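Local coordinates for SnoaL-like domain-containing protein (Methylibium petroleiphilum PM1, PDB 3G16) that is of unknown function but has the cystatin-like fold of the SnoaL-like, NTF2-type proteins, whose cone-shaped pocket often binds small molecules, at residues 4-9 against 110-115; 10-15 against 78-83; 17-22 against 29-34; 40-45 against 138-143; 89-94 against 104-109. All coordinates share one frame; numbering follows the deposited sequence. Where two conformers were deposited one is given.

Contact 1. Residues 4-9 against 110-115; sequences APTLSR and FDRASG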
# COMPACT_ATOMS: atom_id res chain seq x y z
N ALA A 4 -25.20 7.37 1.10
CA ALA A 4 -24.21 6.29 1.16
C ALA A 4 -24.11 5.77 2.58
O ALA A 4 -23.85 6.54 3.49
CB ALA A 4 -22.85 6.83 0.70
N PRO A 5 -24.35 4.45 2.80
CA PRO A 5 -24.20 3.96 4.20
C PRO A 5 -22.80 4.17 4.75
O PRO A 5 -21.81 3.94 4.04
CB PRO A 5 -24.45 2.44 4.08
CG PRO A 5 -25.35 2.36 2.84
CD PRO A 5 -24.84 3.38 1.91
N THR A 6 -22.72 4.55 6.03
CA THR A 6 -21.46 4.56 6.74
C THR A 6 -21.31 3.20 7.42
O THR A 6 -22.11 2.85 8.30
CB THR A 6 -21.43 5.67 7.78
OG1 THR A 6 -21.48 6.90 7.08
CG2 THR A 6 -20.15 5.62 8.62
N LEU A 7 -20.32 2.47 6.97
CA LEU A 7 -19.97 1.21 7.61
C LEU A 7 -19.16 1.53 8.86
O LEU A 7 -18.30 2.44 8.83
CB LEU A 7 -19.11 0.34 6.71
CG LEU A 7 -19.77 -0.02 5.40
CD1 LEU A 7 -18.84 -0.89 4.54
CD2 LEU A 7 -21.14 -0.73 5.57
N SER A 8 -19.40 0.81 9.95
CA SER A 8 -18.58 0.99 11.15
C SER A 8 -17.17 0.47 10.93
O SER A 8 -16.91 -0.40 10.09
CB SER A 8 -19.20 0.27 12.34
OG SER A 8 -19.06 -1.12 12.21
N ARG A 9 -16.23 0.98 11.71
CA ARG A 9 -14.87 0.48 11.62
C ARG A 9 -14.84 -0.99 11.99
O ARG A 9 -14.17 -1.77 11.34
CB ARG A 9 -13.87 1.27 12.48
CG ARG A 9 -13.94 1.10 13.98
CD ARG A 9 -12.64 1.67 14.65
NE ARG A 9 -12.16 2.73 13.79
CZ ARG A 9 -10.99 2.81 13.18
NH1 ARG A 9 -9.97 1.98 13.46
NH2 ARG A 9 -10.83 3.82 12.36
N PHE A 110 -14.65 -0.97 0.20
CA PHE A 110 -15.90 -1.61 0.52
C PHE A 110 -17.03 -1.11 -0.34
O PHE A 110 -17.08 0.05 -0.74
CB PHE A 110 -16.24 -1.40 2.00
CG PHE A 110 -15.46 -2.30 2.90
CD1 PHE A 110 -14.14 -1.98 3.25
CD2 PHE A 110 -15.99 -3.48 3.37
CE1 PHE A 110 -13.42 -2.83 4.06
CE2 PHE A 110 -15.25 -4.31 4.19
CZ PHE A 110 -13.98 -3.99 4.52
N ASP A 111 -17.94 -2.03 -0.61
CA ASP A 111 -19.27 -1.72 -1.14
C ASP A 111 -20.12 -1.36 0.09
O ASP A 111 -20.48 -2.23 0.87
CB ASP A 111 -19.85 -2.93 -1.85
CG ASP A 111 -21.28 -2.74 -2.27
OD1 ASP A 111 -21.61 -1.71 -2.88
OD2 ASP A 111 -22.09 -3.61 -1.98
N ARG A 112 -20.47 -0.09 0.21
CA ARG A 112 -21.27 0.38 1.36
C ARG A 112 -22.65 -0.26 1.41
O ARG A 112 -23.17 -0.47 2.51
CB ARG A 112 -21.42 1.87 1.33
CG ARG A 112 -20.13 2.68 1.45
CD ARG A 112 -20.41 4.12 1.06
NE ARG A 112 -19.27 5.03 1.14
CZ ARG A 112 -18.96 5.75 2.20
NH1 ARG A 112 -19.64 5.65 3.33
NH2 ARG A 112 -17.94 6.62 2.15
N ALA A 113 -23.20 -0.61 0.25
CA ALA A 113 -24.56 -1.14 0.15
C ALA A 113 -24.66 -2.56 0.67
O ALA A 113 -25.77 -3.01 0.96
CB ALA A 113 -25.05 -1.06 -1.31
N SER A 114 -23.54 -3.28 0.79
CA SER A 114 -23.55 -4.65 1.30
C SER A 114 -22.64 -4.87 2.50
O SER A 114 -22.83 -5.84 3.22
CB SER A 114 -23.17 -5.65 0.19
OG SER A 114 -21.81 -5.49 -0.17
N GLY A 115 -21.63 -4.02 2.70
CA GLY A 115 -20.68 -4.15 3.78
C GLY A 115 -19.58 -5.14 3.46
O GLY A 115 -18.79 -5.50 4.33
O HOH W 1 -19.08 7.36 5.62
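Arg-112 and Pro-5 meet where the extended N-terminal arm, just before helix 9-24 of this cystatin-like fold, crosses the turn that links strands 100-111 and 116-124. NH1 of Arg-112 donates to Pro-5 O over 2.9 Å with an N-H...O angle of 163°. The oxygen lies in the guanidinium plane, whereas the donor stands above the carbonyl plane, 40° out of it. Ala-4 CB covers one face of the same guanidinium and comes within 3.7 Å of Arg-112 CD. The arginine chain is extended from CG to NE, and its CB, CG and CD lie alongside Pro-5 O, the oxygen that NH1 binds. Further along the arm, Leu-7 sends its two methyls into the turn: CD1 lies 3.7 Å from Phe-110 CB, and CD2 lies 3.9 Å from Gly-115 CA.

In the second shell, NH2 of Arg-112 is held by the backbone oxygen of Glu-83, so the guanidinium ties its own turn both to the N-terminal arm and to the loop after strand 71-81. Phe-110 is backed by Met-12 and Val-15 of helix 9-24. The turn itself is closed by Gly-115 N donating to Asp-111 O at 2.8 Å, and Ser-114 OG donates to the anti lone pair of Asp-111 OD2. Water 1 accepts from Arg-112 NH1 at 2.9 Å and also bonds Thr-6 OG1 at 2.8 Å.

Contact 2. Residues 10-15 against 78-83; sequences AAMEKV and LVIDAE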
# COMPACT_ATOMS: atom_id res chain seq x y z
N ALA A 10 -15.57 -1.37 13.02
CA ALA A 10 -15.64 -2.77 13.46
C ALA A 10 -16.14 -3.69 12.37
O ALA A 10 -15.67 -4.81 12.22
CB ALA A 10 -16.52 -2.91 14.70
N ALA A 11 -17.16 -3.25 11.64
CA ALA A 11 -17.71 -4.07 10.56
C ALA A 11 -16.69 -4.34 9.49
O ALA A 11 -16.61 -5.43 8.94
CB ALA A 11 -18.92 -3.37 9.99
N MSE A 12 -15.93 -3.33 9.12
CA MSE A 12 -14.90 -3.48 8.08
C MSE A 12 -13.78 -4.36 8.57
O MSE A 12 -13.31 -5.25 7.87
CB MSE A 12 -14.39 -2.11 7.62
CG MSE A 12 -15.40 -1.43 6.71
SE MSE A 12 -14.67 0.21 5.94
CE MSE A 12 -14.97 1.22 7.40
N GLU A 13 -13.39 -4.17 9.83
CA GLU A 13 -12.33 -5.01 10.39
C GLU A 13 -12.75 -6.47 10.41
O GLU A 13 -11.95 -7.34 10.11
CB GLU A 13 -11.98 -4.57 11.81
CG GLU A 13 -10.87 -5.37 12.38
CD GLU A 13 -10.35 -4.83 13.68
OE1 GLU A 13 -10.75 -3.69 14.06
OE2 GLU A 13 -9.54 -5.54 14.33
N LYS A 14 -14.00 -6.74 10.76
CA LYS A 14 -14.51 -8.11 10.84
C LYS A 14 -14.46 -8.79 9.48
O LYS A 14 -14.04 -9.95 9.39
CB LYS A 14 -15.92 -8.15 11.44
CG LYS A 14 -15.89 -7.89 12.93
CD LYS A 14 -17.27 -7.63 13.52
CE LYS A 14 -17.20 -7.03 14.92
NZ LYS A 14 -18.39 -6.39 15.31
N VAL A 15 -14.89 -8.09 8.42
CA VAL A 15 -14.80 -8.70 7.10
C VAL A 15 -13.36 -8.97 6.68
O VAL A 15 -13.03 -10.05 6.16
CB VAL A 15 -15.49 -7.79 6.07
CG1 VAL A 15 -15.28 -8.28 4.63
CG2 VAL A 15 -17.00 -7.69 6.37
N LEU A 78 -3.30 -2.32 10.07
CA LEU A 78 -4.65 -2.22 9.54
C LEU A 78 -5.13 -0.79 9.73
O LEU A 78 -5.21 -0.32 10.88
CB LEU A 78 -5.55 -3.24 10.24
CG LEU A 78 -7.00 -3.26 9.84
CD1 LEU A 78 -7.20 -3.36 8.30
CD2 LEU A 78 -7.65 -4.44 10.62
N VAL A 79 -5.43 -0.08 8.65
CA VAL A 79 -5.84 1.31 8.66
C VAL A 79 -7.26 1.34 8.13
O VAL A 79 -7.51 0.87 7.03
CB VAL A 79 -4.94 2.13 7.70
CG1 VAL A 79 -5.30 3.60 7.70
CG2 VAL A 79 -3.45 1.96 8.09
N ILE A 80 -8.21 1.80 8.93
CA ILE A 80 -9.61 1.79 8.56
C ILE A 80 -10.21 3.18 8.56
O ILE A 80 -10.10 3.92 9.54
CB ILE A 80 -10.44 0.83 9.45
CG1 ILE A 80 -9.89 -0.59 9.37
CG2 ILE A 80 -11.95 0.92 9.04
CD1 ILE A 80 -10.45 -1.49 10.46
N ASP A 81 -10.83 3.53 7.44
CA ASP A 81 -11.38 4.88 7.22
C ASP A 81 -12.92 4.80 7.06
O ASP A 81 -13.44 4.49 5.97
CB ASP A 81 -10.71 5.52 6.00
CG ASP A 81 -11.04 6.99 5.82
OD1 ASP A 81 -12.07 7.47 6.31
OD2 ASP A 81 -10.24 7.66 5.16
N ALA A 82 -13.64 5.12 8.14
CA ALA A 82 -15.10 5.09 8.05
C ALA A 82 -15.68 6.25 7.22
O ALA A 82 -16.83 6.19 6.82
CB ALA A 82 -15.72 5.07 9.43
N GLU A 83 -14.93 7.30 6.96
CA GLU A 83 -15.44 8.37 6.14
C GLU A 83 -15.56 7.93 4.70
O GLU A 83 -16.51 8.29 4.03
CB GLU A 83 -14.52 9.60 6.21
CG GLU A 83 -15.00 10.78 5.41
CD GLU A 83 -16.32 11.36 5.89
OE1 GLU A 83 -16.62 11.28 7.12
OE2 GLU A 83 -17.07 11.89 5.02
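Helix 10-15 lies across strand 78-81 with short-segment axes 9.0 Å apart at closest approach and their directions 138° apart, and Met-12 and Ile-80 have the nearest CA pair, 7.5 Å. This is helix-on-sheet packing of the cystatin-like fold, the N-terminal helix resting on the edge strand 71-81. No hydrogen bond joins the segments; apolar atoms carry the contact.

Met-12, present as selenomethionine, slides past Ile-80 in the opposite direction. Its chain bends at chi3 (-80°), which places CE 3.4 Å from Ile-80 CG2, tighter than usual carbon contact, and 3.9 Å from Ala-82 CA. The other branch of Ile-80 serves the next helix position: CD1 reaches Glu-13 CB at 3.7 Å. An alanine at Ile-80 would probably leave Met-12 CE and Glu-13 CB without these partners and open a gap between helix and strand. Glu-13 crosses Leu-78, with CG 3.8 Å from Leu-78 CD2, and its carboxylate continues to a salt bridge with Arg-17 one helical turn on.

The CB of Asp-81 points away from the helix. Its OD2 accepts from Ile-80 N of the second subunit, and its carboxylate forms a salt bridge with Arg-9 of that subunit, which places this edge at the dimer interface. Its OD1 closes an Asx turn, accepting from Glu-83 N at 2.9 Å.

Contact 3. Residues 17-22 against 29-34; sequences RTYYDG and AKMIAC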
# COMPACT_ATOMS: atom_id res chain seq x y z
N ARG A 17 -10.70 -9.48 8.60
CA ARG A 17 -10.07 -10.56 9.32
C ARG A 17 -10.68 -11.94 8.91
O ARG A 17 -9.98 -12.97 8.89
CB ARG A 17 -10.20 -10.35 10.83
CG ARG A 17 -9.39 -9.13 11.32
CD ARG A 17 -9.23 -9.13 12.86
NE ARG A 17 -8.51 -7.95 13.31
CZ ARG A 17 -7.18 -7.79 13.30
NH1 ARG A 17 -6.33 -8.73 12.87
NH2 ARG A 17 -6.69 -6.64 13.76
N THR A 18 -11.99 -11.96 8.62
CA THR A 18 -12.61 -13.17 8.15
C THR A 18 -11.95 -13.61 6.82
O THR A 18 -11.71 -14.77 6.55
CB THR A 18 -14.12 -13.01 7.95
OG1 THR A 18 -14.71 -12.67 9.21
CG2 THR A 18 -14.75 -14.32 7.43
N TYR A 19 -11.69 -12.64 5.95
CA TYR A 19 -11.08 -12.87 4.66
C TYR A 19 -9.70 -13.53 4.84
O TYR A 19 -9.41 -14.54 4.24
CB TYR A 19 -10.99 -11.55 3.86
CG TYR A 19 -10.07 -11.58 2.67
CD1 TYR A 19 -10.18 -12.54 1.66
CD2 TYR A 19 -9.15 -10.59 2.52
CE1 TYR A 19 -9.32 -12.54 0.58
CE2 TYR A 19 -8.28 -10.57 1.43
CZ TYR A 19 -8.37 -11.56 0.47
OH TYR A 19 -7.51 -11.49 -0.63
N TYR A 20 -8.86 -12.89 5.65
CA TYR A 20 -7.51 -13.44 5.91
C TYR A 20 -7.57 -14.81 6.56
O TYR A 20 -6.79 -15.67 6.25
CB TYR A 20 -6.64 -12.43 6.69
CG TYR A 20 -5.94 -11.42 5.81
CD1 TYR A 20 -6.63 -10.45 5.16
CD2 TYR A 20 -4.57 -11.46 5.65
CE1 TYR A 20 -6.00 -9.52 4.29
CE2 TYR A 20 -3.88 -10.53 4.86
CZ TYR A 20 -4.63 -9.58 4.15
OH TYR A 20 -3.93 -8.68 3.34
N ASP A 21 -8.52 -15.00 7.48
CA ASP A 21 -8.72 -16.34 8.07
C ASP A 21 -9.01 -17.34 6.96
O ASP A 21 -8.47 -18.42 6.90
CB ASP A 21 -9.87 -16.35 9.06
CG ASP A 21 -9.54 -15.67 10.39
OD1 ASP A 21 -8.43 -15.20 10.59
OD2 ASP A 21 -10.51 -15.59 11.22
N GLY A 22 -9.94 -16.98 6.11
CA GLY A 22 -10.31 -17.84 5.00
C GLY A 22 -9.15 -18.15 4.07
O GLY A 22 -9.03 -19.26 3.56
N ALA A 29 -15.43 -20.91 0.38
CA ALA A 29 -16.72 -20.36 0.77
C ALA A 29 -16.57 -19.19 1.75
O ALA A 29 -17.26 -18.17 1.64
CB ALA A 29 -17.61 -21.49 1.37
N LYS A 30 -15.68 -19.33 2.72
CA LYS A 30 -15.47 -18.28 3.71
C LYS A 30 -14.94 -17.04 3.02
O LYS A 30 -15.43 -15.92 3.28
CB LYS A 30 -14.53 -18.68 4.87
CG LYS A 30 -14.17 -17.49 5.78
CD LYS A 30 -13.32 -17.85 7.01
CE LYS A 30 -14.04 -18.86 7.92
NZ LYS A 30 -13.30 -19.25 9.19
N MSE A 31 -13.98 -17.21 2.12
CA MSE A 31 -13.43 -16.05 1.42
C MSE A 31 -14.49 -15.37 0.54
O MSE A 31 -14.63 -14.16 0.52
CB MSE A 31 -12.21 -16.45 0.60
CG MSE A 31 -10.98 -16.81 1.38
SE MSE A 31 -9.47 -17.21 0.24
CE MSE A 31 -9.70 -19.14 0.01
N ILE A 32 -15.24 -16.16 -0.22
CA ILE A 32 -16.22 -15.62 -1.14
C ILE A 32 -17.25 -14.75 -0.43
O ILE A 32 -17.70 -13.72 -0.97
CB ILE A 32 -16.91 -16.79 -1.91
CG1 ILE A 32 -15.93 -17.38 -2.92
CG2 ILE A 32 -18.18 -16.35 -2.63
CD1 ILE A 32 -16.38 -18.75 -3.55
N ALA A 33 -17.60 -15.14 0.80
CA ALA A 33 -18.61 -14.42 1.58
C ALA A 33 -18.14 -13.04 2.04
O ALA A 33 -18.94 -12.23 2.53
CB ALA A 33 -19.02 -15.25 2.78
N CYS A 34 -16.84 -12.75 1.88
CA CYS A 34 -16.33 -11.46 2.27
C CYS A 34 -16.34 -10.41 1.17
O CYS A 34 -15.96 -9.26 1.41
CB CYS A 34 -14.86 -11.61 2.69
SG CYS A 34 -14.67 -12.63 4.19
O HOH W 2 -12.96 -16.45 10.60
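The ring of Tyr-19 meets Met-31 CG obliquely, CD1 lying 4.4 Å from that carbon, while Phe-35 packs against the ring edge-to-face and Trp-62 NE1 is hydrogen-bonded to the hydroxyl. The ring thus extends from the first of two consecutive helices, 9-24 and 28-32, at the N-terminal end of the cystatin-like fold. It lies about 4 Å from an unidentified bound ligand, so it probably lines the pocket.

Between the two segments the nearest CA pair is Gly-22 and selenomethionine Met-31, 5.1 Å apart. Met-31 CG approaches Gly-22 C to 3.5 Å, and a side chain at this glycine would run into that CG. The chain of Met-31 bends at chi3 (-91°), and its CE lies against Gly-22 O.

On one flank of this point, Lys-30 crosses Thr-18, its CG 3.6 Å from Thr-18 CG2. Thr-18 OG1 is occupied by Lys-14 O of its own helix. Cys-34 SG, anti to its own carbonyl carbon (chi1 -65°) and thereby directed at the first helix, lies against Tyr-19, 3.8 Å from its CB. In the conformer given, the lysine ammonium has its salt bridge with Glu-25 in the connection between the helices. Water 2 links it further to the first helix, donating to Asp-21 OD2 at 2.7 Å and accepting from Lys-30 NZ at 3.2 Å.

Contact 4. Residues 40-45 against 138-143; sequences VHYFPA and GDFDYA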
# COMPACT_ATOMS: atom_id res chain seq x y z
N VAL A 40 -12.84 -7.47 -7.71
CA VAL A 40 -11.59 -7.67 -8.46
C VAL A 40 -10.40 -7.40 -7.52
O VAL A 40 -10.39 -6.44 -6.74
CB VAL A 40 -11.50 -6.80 -9.70
CG1 VAL A 40 -10.20 -7.10 -10.49
CG2 VAL A 40 -12.71 -7.02 -10.62
N HIS A 41 -9.39 -8.26 -7.60
CA HIS A 41 -8.10 -8.06 -6.90
C HIS A 41 -7.06 -7.72 -7.96
O HIS A 41 -6.92 -8.45 -8.98
CB HIS A 41 -7.67 -9.33 -6.21
CG HIS A 41 -6.70 -9.14 -5.07
ND1 HIS A 41 -5.56 -8.35 -5.12
CD2 HIS A 41 -6.69 -9.72 -3.85
CE1 HIS A 41 -4.91 -8.46 -3.96
NE2 HIS A 41 -5.58 -9.28 -3.17
N TYR A 42 -6.36 -6.61 -7.78
CA TYR A 42 -5.28 -6.17 -8.66
C TYR A 42 -3.96 -6.37 -7.96
O TYR A 42 -3.85 -6.30 -6.72
CB TYR A 42 -5.47 -4.70 -9.01
CG TYR A 42 -6.75 -4.41 -9.74
CD1 TYR A 42 -6.81 -4.51 -11.10
CD2 TYR A 42 -7.91 -4.03 -9.09
CE1 TYR A 42 -7.98 -4.27 -11.80
CE2 TYR A 42 -9.09 -3.77 -9.77
CZ TYR A 42 -9.12 -3.89 -11.13
OH TYR A 42 -10.29 -3.61 -11.85
N PHE A 43 -2.93 -6.50 -8.80
CA PHE A 43 -1.55 -6.76 -8.37
C PHE A 43 -0.61 -5.98 -9.26
O PHE A 43 -1.00 -5.54 -10.32
CB PHE A 43 -1.21 -8.27 -8.52
CG PHE A 43 -2.14 -9.16 -7.79
CD1 PHE A 43 -1.94 -9.43 -6.47
CD2 PHE A 43 -3.22 -9.73 -8.44
CE1 PHE A 43 -2.79 -10.26 -5.77
CE2 PHE A 43 -4.09 -10.56 -7.75
CZ PHE A 43 -3.89 -10.84 -6.42
N PRO A 44 0.65 -5.89 -8.83
CA PRO A 44 1.59 -5.29 -9.78
C PRO A 44 1.53 -5.94 -11.15
O PRO A 44 1.38 -7.18 -11.24
CB PRO A 44 2.94 -5.52 -9.09
CG PRO A 44 2.64 -5.56 -7.67
CD PRO A 44 1.28 -6.25 -7.56
N ALA A 45 1.70 -5.18 -12.22
CA ALA A 45 1.68 -5.77 -13.58
C ALA A 45 2.85 -6.78 -13.61
O ALA A 45 3.94 -6.55 -13.03
CB ALA A 45 1.82 -4.73 -14.68
N GLY A 138 -1.61 -4.32 -12.90
CA GLY A 138 -2.08 -5.01 -14.09
C GLY A 138 -3.59 -4.97 -14.23
O GLY A 138 -4.34 -5.19 -13.28
N ASP A 139 -4.04 -4.68 -15.44
CA ASP A 139 -5.46 -4.66 -15.78
C ASP A 139 -6.30 -3.53 -15.17
O ASP A 139 -7.53 -3.52 -15.35
CB ASP A 139 -6.15 -6.02 -15.52
CG ASP A 139 -5.59 -7.13 -16.38
OD1 ASP A 139 -5.72 -7.08 -17.60
OD2 ASP A 139 -5.04 -8.09 -15.80
N PHE A 140 -5.67 -2.65 -14.43
CA PHE A 140 -6.42 -1.57 -13.76
C PHE A 140 -6.67 -0.43 -14.74
O PHE A 140 -5.73 0.03 -15.43
CB PHE A 140 -5.67 -1.11 -12.53
CG PHE A 140 -6.43 -0.14 -11.70
CD1 PHE A 140 -7.34 -0.61 -10.78
CD2 PHE A 140 -6.28 1.22 -11.86
CE1 PHE A 140 -8.09 0.26 -10.05
CE2 PHE A 140 -7.02 2.09 -11.11
CZ PHE A 140 -7.96 1.59 -10.20
N ASP A 141 -7.93 0.00 -14.85
CA ASP A 141 -8.29 1.04 -15.81
C ASP A 141 -7.99 2.42 -15.25
O ASP A 141 -8.88 3.17 -14.85
CB ASP A 141 -9.78 0.88 -16.12
CG ASP A 141 -10.29 1.89 -17.12
OD1 ASP A 141 -9.46 2.50 -17.83
OD2 ASP A 141 -11.54 2.09 -17.07
N TYR A 142 -6.72 2.76 -15.21
CA TYR A 142 -6.34 4.06 -14.67
C TYR A 142 -7.06 5.23 -15.33
O TYR A 142 -7.53 6.11 -14.65
CB TYR A 142 -4.81 4.26 -14.78
CG TYR A 142 -4.03 3.43 -13.78
CD1 TYR A 142 -3.97 3.83 -12.46
CD2 TYR A 142 -3.43 2.21 -14.11
CE1 TYR A 142 -3.31 3.08 -11.49
CE2 TYR A 142 -2.76 1.47 -13.14
CZ TYR A 142 -2.72 1.90 -11.84
OH TYR A 142 -2.05 1.16 -10.90
N ALA A 143 -7.09 5.23 -16.66
CA ALA A 143 -7.72 6.32 -17.37
C ALA A 143 -9.21 6.46 -17.02
O ALA A 143 -9.69 7.52 -16.63
CB ALA A 143 -7.53 6.13 -18.87
O HOH W 3 -10.10 -1.48 -13.66
O HOH W 4 -3.60 -7.17 -11.49
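Phe-43 O accepts from Gly-138 N at 2.9 Å, the donor lying nearly in line with the C=O bond (173°). This bond pins the C-terminal tail beside the chain that leaves strand 39-42 of the cystatin-like sheet. Water 4 accepts from Phe-43 N and probably donates to Gly-138 O.

Tyr-42 carries the side-chain contact. Phe-140 points its edge at the tyrosine face in a T-shaped stack, centroids 5.0 Å apart and planes at 83°, with Phe-140 CD1 over the ring centre. Val-40 CG1 covers the opposite face, offset toward the rim, and Gly-138 O lies in plane at the edge, 3.4 Å from Tyr-42 CD1. Water 3 joins Tyr-42 OH to Asp-141 N. An alanine at Tyr-42 would probably leave the Phe-140 edge without its stacking face and the water without its hydroxyl partner.

Strand 39-42 lies between 52-53 and 116-124; Phe-140 also packs on Glu-119 and Arg-121 of the latter, so the tail lies against the sheet.

Contact 5. Residues 89-94 against 104-109; sequences IEWTHF and GAECVE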
# COMPACT_ATOMS: atom_id res chain seq x y z
N ILE A 89 -4.13 -2.34 4.35
CA ILE A 89 -3.56 -3.44 5.12
C ILE A 89 -2.08 -3.59 4.76
O ILE A 89 -1.76 -3.69 3.55
CB ILE A 89 -4.25 -4.79 4.79
CG1 ILE A 89 -5.80 -4.67 4.89
CG2 ILE A 89 -3.70 -5.92 5.66
CD1 ILE A 89 -6.54 -5.92 4.37
N GLU A 90 -1.19 -3.63 5.74
CA GLU A 90 0.21 -4.01 5.53
C GLU A 90 0.24 -5.47 5.89
O GLU A 90 -0.29 -5.84 6.94
CB GLU A 90 1.18 -3.24 6.42
CG GLU A 90 2.64 -3.45 6.12
CD GLU A 90 3.54 -2.75 7.13
OE1 GLU A 90 3.10 -2.61 8.31
OE2 GLU A 90 4.65 -2.37 6.76
N TRP A 91 0.76 -6.30 4.99
CA TRP A 91 0.66 -7.73 5.14
C TRP A 91 1.97 -8.46 4.84
O TRP A 91 2.90 -7.88 4.24
CB TRP A 91 -0.47 -8.27 4.22
CG TRP A 91 -0.33 -7.83 2.78
CD1 TRP A 91 -1.05 -6.84 2.19
CD2 TRP A 91 0.57 -8.32 1.77
NE1 TRP A 91 -0.64 -6.65 0.89
CE2 TRP A 91 0.33 -7.56 0.59
CE3 TRP A 91 1.52 -9.34 1.72
CZ2 TRP A 91 1.04 -7.77 -0.60
CZ3 TRP A 91 2.23 -9.55 0.54
CH2 TRP A 91 1.98 -8.76 -0.61
N THR A 92 2.02 -9.73 5.21
CA THR A 92 3.12 -10.60 4.86
C THR A 92 2.52 -11.85 4.27
O THR A 92 1.56 -12.42 4.82
CB THR A 92 4.01 -10.96 6.05
OG1 THR A 92 4.57 -9.75 6.59
CG2 THR A 92 5.17 -11.91 5.64
N HIS A 93 3.06 -12.27 3.13
CA HIS A 93 2.74 -13.51 2.47
C HIS A 93 3.97 -14.42 2.67
O HIS A 93 5.03 -14.23 2.04
CB HIS A 93 2.44 -13.24 0.99
CG HIS A 93 2.12 -14.48 0.19
ND1 HIS A 93 1.73 -14.41 -1.13
CD2 HIS A 93 2.06 -15.78 0.55
CE1 HIS A 93 1.53 -15.65 -1.57
NE2 HIS A 93 1.71 -16.50 -0.57
N PHE A 94 3.85 -15.39 3.57
CA PHE A 94 4.89 -16.36 3.81
C PHE A 94 4.67 -17.51 2.84
O PHE A 94 3.67 -18.20 2.91
CB PHE A 94 4.83 -16.91 5.24
CG PHE A 94 5.26 -15.93 6.29
CD1 PHE A 94 6.58 -15.69 6.51
CD2 PHE A 94 4.32 -15.24 7.05
CE1 PHE A 94 7.00 -14.77 7.47
CE2 PHE A 94 4.72 -14.31 8.02
CZ PHE A 94 6.08 -14.08 8.19
N GLY A 104 4.04 -6.58 1.74
CA GLY A 104 3.40 -5.57 0.93
C GLY A 104 2.32 -4.82 1.64
O GLY A 104 2.13 -4.97 2.85
N ALA A 105 1.56 -4.05 0.87
CA ALA A 105 0.41 -3.33 1.42
C ALA A 105 -0.65 -3.30 0.36
O ALA A 105 -0.36 -3.43 -0.84
CB ALA A 105 0.81 -1.93 1.87
N GLU A 106 -1.90 -3.18 0.80
CA GLU A 106 -2.99 -3.12 -0.17
C GLU A 106 -4.08 -2.19 0.26
O GLU A 106 -4.32 -1.99 1.45
CB GLU A 106 -3.55 -4.49 -0.45
CG GLU A 106 -4.21 -5.20 0.75
CD GLU A 106 -4.37 -6.71 0.52
OE1 GLU A 106 -3.71 -7.26 -0.34
OE2 GLU A 106 -5.14 -7.32 1.30
N CYS A 107 -4.72 -1.57 -0.74
CA CYS A 107 -5.90 -0.73 -0.53
C CYS A 107 -7.12 -1.58 -0.73
O CYS A 107 -7.17 -2.38 -1.69
CB CYS A 107 -5.92 0.40 -1.52
SG CYS A 107 -4.54 1.58 -1.25
N VAL A 108 -8.11 -1.43 0.16
CA VAL A 108 -9.33 -2.21 0.12
C VAL A 108 -10.51 -1.28 0.06
O VAL A 108 -10.65 -0.40 0.93
CB VAL A 108 -9.43 -3.09 1.39
CG1 VAL A 108 -10.70 -3.93 1.41
CG2 VAL A 108 -8.21 -4.01 1.53
N GLU A 109 -11.36 -1.42 -0.96
CA GLU A 109 -12.59 -0.66 -1.04
C GLU A 109 -13.75 -1.54 -0.63
O GLU A 109 -13.87 -2.66 -1.08
CB GLU A 109 -12.87 -0.17 -2.45
CG GLU A 109 -11.81 0.75 -3.03
CD GLU A 109 -12.22 1.37 -4.34
OE1 GLU A 109 -13.24 1.00 -4.92
OE2 GLU A 109 -11.40 2.22 -4.80
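Trp-91 lays its indole over Gly-104, the residue paired with it in an antiparallel hairpin. Gly-104 CA sits 3.7 Å from the centroid of the six-membered ring, 16° off its normal, a CH-pi contact; any CB here would clash with CZ2. CG of Trp-91 lies between backbone N and carbonyl carbon (chi1 53°), the crowded position, and the ring leans across the neighbouring strand. Glu-106 crosses the indole at about a right angle. OE2 is bonded to Tyr-20 OH of helix 9-24, and OE1 makes a weak hydrogen bond with an unidentified ligand.

Ile-89 runs beside Glu-106, pointing the same way, and its CD1 reaches Val-108 CG2 at 3.8 Å. Trp-91 and Gly-104 exchange backbone bonds both ways (Trp-91 N to Gly-104 O 2.9 Å, 171°), as do Ile-89 and Glu-106.

Within the cystatin-like sheet, strands 71-81 and 116-124 flank the hairpin. Its Trp-91 and Glu-106 face turns toward helix 9-24 and the ligand, whereas Glu-90 and Ala-105, on the other face, meet the second subunit.

From the N terminus, contact 1 closes a long loop, joining the arm before helix 9-24 to the turn after strand 100-111. Contacts 2, 3 and 5 nest inside it. Contact 2 sets the helix on edge strand 71-81, and within its span contact 3 closes the short connection between helices 9-24 and 28-32. Contact 5 follows contact 2 in series as the hairpin of strands 86-95 and 100-111. Contact 4, from strand 39-42 to the C-terminal tail, crosses contacts 1 and 2 and encloses contact 5. Contacts 1 and 2 touch directly, and Tyr-20 links contact 3 to contact 5. Contacts 2 and 4 lie on opposite sides of the chain centre, yet both reach the second subunit.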